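Local coordinates for protein putative phosphatase (DUF442) (Shewanella putrefaciens CN-32, PDB 3GXH) that is a putative phosphatase of the DSP-PTPase family, probably hydrolysing phosphate esters, at residues 105-108 and 109-113. Residues are numbered along the deposited sequence; the frame is centred on the assembly and turned at random.
Sequences LANY and RASAF. With SO4 (sulfate ion), chain D.
S111 meets the carbonyl of N107 across the first turn of helix 108-120. Its OG donates a hydrogen bond to N107 O at 2.7 Å, with a C=O...OG angle of 161°, so the hydroxyl comes almost head-on to the oxygen. The S111 backbone N adds a weak second bond to the same oxygen, and A112 N reaches Y108 O at 3.2 Å as the regular helical pattern sets in. The N107 amide is not spent on capping: its OD1 lies 3.3 Å from A110 CB, while ND2 donates hydrogen bonds to A14 O and S24 OG.

R109 can be traced atom by atom. With chi1 at -72° its CG lies beside the backbone N, itself bonded to sulfate O4, which brings the chain past that oxygen. CB, CG and CD pass O4 in succession; of these three carbons R109 CG lies closest to sulfate O4, at 3.3 Å. From CG to NE the chain is extended. NE donates to V75 O and NH2 is hydrogen-bonded as well, which together with the NH1 bond restricts rotation of the guanidinium. R109 NH1 donates to sulfate O4 at 3.0 Å, and sulfate O2 lies in the plane of the group, beside its rim. O4 therefore takes two hydrogen bonds from one residue, the other coming from R109 N in a nearly straight line (171°).

The remaining hydrogen bonds to the anion come from backbone amides: L105 N to sulfate O3 at 2.8 Å and Y108 N to sulfate O1 at 2.9 Å, while A106 N adds a weak bond to O1 and a longer one to O3. Y108 OH, meanwhile, is bonded to E137 OE1. Amides converging on a tetrahedral anion between strand 100-103 and the N-terminal end of a helix, completed by an arginine, are characteristic of the phosphate-binding P-loop of protein tyrosine phosphatases; the sulfate probably occupies the site of a substrate phosphate.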
# COMPACT_ATOMS: atom_id res chain seq x y z
N LEU A 105 -2.40 -7.90 2.53
CA LEU A 105 -3.05 -8.62 3.64
C LEU A 105 -2.54 -8.15 4.98
O LEU A 105 -3.32 -7.93 5.88
CB LEU A 105 -2.85 -10.13 3.51
CG LEU A 105 -3.45 -11.01 4.61
CD1 LEU A 105 -4.92 -10.75 4.78
CD2 LEU A 105 -3.14 -12.48 4.37
N ALA A 106 -1.22 -8.01 5.09
CA ALA A 106 -0.58 -7.64 6.34
C ALA A 106 0.45 -6.50 6.29
O ALA A 106 1.25 -6.33 7.20
CB ALA A 106 0.03 -8.91 7.00
N ASN A 107 0.37 -5.74 5.22
CA ASN A 107 1.17 -4.54 5.01
C ASN A 107 2.65 -4.80 4.77
O ASN A 107 3.43 -3.88 4.93
CB ASN A 107 0.95 -3.49 6.11
CG ASN A 107 1.21 -2.02 5.61
OD1 ASN A 107 1.42 -1.78 4.43
ND2 ASN A 107 1.13 -1.09 6.52
N TYR A 108 3.04 -5.99 4.29
CA TYR A 108 4.45 -6.19 3.91
C TYR A 108 4.67 -5.60 2.52
O TYR A 108 5.43 -4.64 2.33
CB TYR A 108 4.83 -7.65 3.90
CG TYR A 108 5.15 -8.20 5.26
CD1 TYR A 108 4.18 -8.39 6.21
CD2 TYR A 108 6.42 -8.63 5.55
CE1 TYR A 108 4.48 -9.01 7.44
CE2 TYR A 108 6.75 -9.23 6.79
CZ TYR A 108 5.75 -9.40 7.72
OH TYR A 108 6.02 -10.02 8.95
N ARG A 109 3.97 -6.09 1.51
CA ARG A 109 4.09 -5.54 0.15
C ARG A 109 3.85 -4.03 0.17
O ARG A 109 4.65 -3.25 -0.44
CB ARG A 109 3.07 -6.16 -0.81
CG ARG A 109 3.33 -7.59 -1.20
CD ARG A 109 1.95 -8.13 -1.65
NE ARG A 109 1.89 -9.45 -2.25
CZ ARG A 109 1.74 -10.57 -1.58
NH1 ARG A 109 1.86 -10.64 -0.25
NH2 ARG A 109 1.57 -11.69 -2.24
N ALA A 110 2.77 -3.56 0.79
CA ALA A 110 2.37 -2.17 0.72
C ALA A 110 3.33 -1.23 1.41
O ALA A 110 3.64 -0.15 0.88
CB ALA A 110 0.89 -1.98 1.22
N SER A 111 3.84 -1.58 2.57
CA SER A 111 4.81 -0.69 3.25
C SER A 111 6.14 -0.62 2.46
O SER A 111 6.75 0.45 2.42
CB SER A 111 5.04 -1.10 4.70
OG SER A 111 5.68 -2.37 4.82
N ALA A 112 6.52 -1.72 1.82
CA ALA A 112 7.73 -1.74 0.97
C ALA A 112 7.54 -0.81 -0.23
O ALA A 112 8.40 -0.03 -0.58
CB ALA A 112 8.10 -3.17 0.55
N PHE A 113 6.38 -0.91 -0.87
CA PHE A 113 6.08 -0.08 -2.04
C PHE A 113 5.94 1.39 -1.62
O PHE A 113 6.40 2.29 -2.34
CB PHE A 113 4.81 -0.55 -2.78
CG PHE A 113 5.03 -1.67 -3.77
CD1 PHE A 113 5.90 -2.73 -3.51
CD2 PHE A 113 4.30 -1.70 -4.95
CE1 PHE A 113 6.07 -3.76 -4.42
CE2 PHE A 113 4.51 -2.72 -5.83
CZ PHE A 113 5.35 -3.74 -5.58
S SO4 D . 1.47 -9.19 2.83
O1 SO4 D . 1.56 -8.45 4.04
O2 SO4 D . 1.94 -10.57 3.01
O3 SO4 D . 0.09 -9.24 2.37
O4 SO4 D . 2.24 -8.49 1.78